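Local coordinates for bradyzoite surface antigen BSR4 (Toxoplasma gondii, PDB 2JKS), which is a bradyzoite-stage surface antigen of the SAG1-related superfamily, is of uncertain precise role and binds zinc ions, at residues A[40-45]-A[101-106]. Residues are numbered along the deposited sequence; the frame is centred on the assembly and turned at random.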
loop_
_atom_site.group_PDB
_atom_site.type_symbol
_atom_site.label_atom_id
_atom_site.label_comp_id
_atom_site.label_asym_id
_atom_site.label_seq_id
_atom_site.Cartn_x
_atom_site.Cartn_y
_atom_site.Cartn_z
ATOM N N MET A 40 -4.137 8.089 -10.185
ATOM C CA MET A 40 -4.981 7.436 -9.232
ATOM C C MET A 40 -6.220 6.830 -9.865
ATOM O O MET A 40 -6.989 6.145 -9.179
ATOM C CB MET A 40 -5.400 8.473 -8.176
ATOM C CG MET A 40 -4.231 8.975 -7.279
ATOM S SD MET A 40 -3.593 7.651 -6.233
ATOM C CE MET A 40 -4.546 7.940 -4.770
ATOM N N THR A 41 -6.423 7.088 -11.154
ATOM C CA THR A 41 -7.612 6.611 -11.845
ATOM C C THR A 41 -7.292 5.714 -13.012
ATOM O O THR A 41 -6.588 6.122 -13.934
ATOM C CB THR A 41 -8.524 7.747 -12.363
ATOM O OG1 THR A 41 -8.968 8.524 -11.268
ATOM C CG2 THR A 41 -9.742 7.167 -13.089
ATOM N N ALA A 42 -7.834 4.495 -12.977
ATOM C CA ALA A 42 -7.740 3.586 -14.106
ATOM C C ALA A 42 -9.077 3.513 -14.886
ATOM O O ALA A 42 -10.142 3.644 -14.307
ATOM C CB ALA A 42 -7.355 2.206 -13.630
ATOM N N THR A 43 -9.020 3.346 -16.210
ATOM C CA THR A 43 -10.235 3.028 -16.933
ATOM C C THR A 43 -10.066 1.759 -17.747
ATOM O O THR A 43 -8.979 1.490 -18.267
ATOM C CB THR A 43 -10.766 4.196 -17.809
ATOM O OG1 THR A 43 -9.848 4.446 -18.863
ATOM C CG2 THR A 43 -10.936 5.484 -16.996
ATOM N N PHE A 44 -11.164 0.996 -17.873
ATOM C CA PHE A 44 -11.173 -0.284 -18.574
ATOM C C PHE A 44 -12.416 -0.326 -19.455
ATOM O O PHE A 44 -13.524 -0.138 -18.973
ATOM C CB PHE A 44 -11.143 -1.468 -17.584
ATOM C CG PHE A 44 -10.963 -2.836 -18.241
ATOM C CD1 PHE A 44 -10.060 -3.024 -19.279
ATOM C CD2 PHE A 44 -11.700 -3.937 -17.782
ATOM C CE1 PHE A 44 -9.871 -4.269 -19.862
ATOM C CE2 PHE A 44 -11.524 -5.197 -18.353
ATOM C CZ PHE A 44 -10.588 -5.356 -19.399
ATOM N N GLU A 45 -12.207 -0.554 -20.743
ATOM C CA GLU A 45 -13.327 -0.638 -21.679
ATOM C C GLU A 45 -13.275 -1.943 -22.472
ATOM O O GLU A 45 -12.173 -2.426 -22.827
ATOM C CB GLU A 45 -13.359 0.577 -22.595
ATOM C CG GLU A 45 -14.381 0.450 -23.705
ATOM C CD GLU A 45 -14.494 1.716 -24.540
ATOM O OE1 GLU A 45 -13.579 2.576 -24.442
ATOM O OE2 GLU A 45 -15.504 1.833 -25.300
ATOM N N VAL A 101 -13.958 0.264 -1.897
ATOM C CA VAL A 101 -13.513 0.793 -3.206
ATOM C C VAL A 101 -13.846 -0.219 -4.286
ATOM O O VAL A 101 -13.557 -1.402 -4.118
ATOM C CB VAL A 101 -11.951 1.087 -3.300
ATOM C CG1 VAL A 101 -11.725 2.391 -4.083
ATOM C CG2 VAL A 101 -11.266 1.102 -1.949
ATOM N N ASN A 102 -14.475 0.221 -5.373
ATOM C CA ASN A 102 -14.852 -0.728 -6.420
ATOM C C ASN A 102 -14.696 -0.030 -7.731
ATOM O O ASN A 102 -14.781 1.222 -7.809
ATOM C CB ASN A 102 -16.338 -1.150 -6.347
ATOM C CG ASN A 102 -16.772 -1.684 -5.020
ATOM O OD1 ASN A 102 -17.549 -1.036 -4.303
ATOM N ND2 ASN A 102 -16.351 -2.893 -4.709
ATOM N N TRP A 103 -14.506 -0.835 -8.781
ATOM C CA TRP A 103 -14.645 -0.347 -10.145
ATOM C C TRP A 103 -16.093 0.081 -10.307
ATOM O O TRP A 103 -16.977 -0.535 -9.745
ATOM C CB TRP A 103 -14.383 -1.459 -11.137
ATOM C CG TRP A 103 -12.923 -1.818 -11.332
ATOM C CD1 TRP A 103 -12.196 -2.722 -10.616
ATOM C CD2 TRP A 103 -12.038 -1.279 -12.317
ATOM N NE1 TRP A 103 -10.914 -2.782 -11.090
ATOM C CE2 TRP A 103 -10.785 -1.930 -12.156
ATOM C CE3 TRP A 103 -12.183 -0.322 -13.334
ATOM C CZ2 TRP A 103 -9.650 -1.651 -13.005
ATOM C CZ3 TRP A 103 -11.088 -0.040 -14.159
ATOM C CH2 TRP A 103 -9.822 -0.692 -13.968
ATOM N N LYS A 104 -16.314 1.125 -11.091
ATOM C CA LYS A 104 -17.638 1.677 -11.295
ATOM C C LYS A 104 -17.953 1.637 -12.766
ATOM O O LYS A 104 -17.187 2.136 -13.577
ATOM C CB LYS A 104 -17.704 3.120 -10.835
ATOM C CG LYS A 104 -17.855 3.250 -9.357
ATOM C CD LYS A 104 -17.760 4.675 -8.984
ATOM C CE LYS A 104 -17.832 4.820 -7.449
ATOM N NZ LYS A 104 -17.784 6.273 -7.138
ATOM N N VAL A 105 -19.106 1.072 -13.090
ATOM C CA VAL A 105 -19.603 1.142 -14.463
ATOM C C VAL A 105 -19.889 2.609 -14.906
ATOM O O VAL A 105 -20.375 3.452 -14.138
ATOM C CB VAL A 105 -20.806 0.175 -14.675
ATOM C CG1 VAL A 105 -22.030 0.760 -14.130
ATOM C CG2 VAL A 105 -20.963 -0.154 -16.155
ATOM N N ASN A 106 -19.518 2.931 -16.129
ATOM C CA ASN A 106 -19.843 4.229 -16.656
ATOM C C ASN A 106 -21.264 4.135 -17.241
ATOM O O ASN A 106 -21.580 3.271 -18.075
ATOM C CB ASN A 106 -18.732 4.771 -17.576
ATOM C CG ASN A 106 -17.353 4.922 -16.827
ATOM O OD1 ASN A 106 -17.251 4.731 -15.589
ATOM N ND2 ASN A 106 -16.312 5.280 -17.573
#
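Thr43 hydrogen-bonds through OG1 to Asp13 OD1, while its backbone carbonyl carbon lies at the edge of the Trp103 indole, near the ring plane, with C 4.1 Å from CZ3. The side chains meet Trp103 through apolar atoms, all at the six-membered ring of the indole. Its CH2 meets Ala42 CB at 3.8 Å, and its CZ3 meets Phe44 CB at 3.7 Å, so the far end of the ring touches two inward-pointing residues of one strand. Ala42 O, 3.8 Å from Trp103 CZ3, and Phe44 CB both approach obliquely. With CG anti to the carbonyl carbon (chi1 -76°), Trp103 carries the end of its indole up to strand 41-47, although the nearest CA atoms (Thr43 and Trp103) are 8.8 Å apart. That gap holds strand 116-121, which pairs with strand 41-47 on one side and strand 104-105 on the other in one sheet of the SRS domain's beta sandwich. Trp118 and Leu120 of that strand touch the indole, as does Val136 of the second sheet. Of the Phe44 side chain only CB reaches the indole: CG stands anti to the backbone N (chi1 -172°), and the phenyl ring leads away, packing among Ala14, Cys16, Val136 and Cys138.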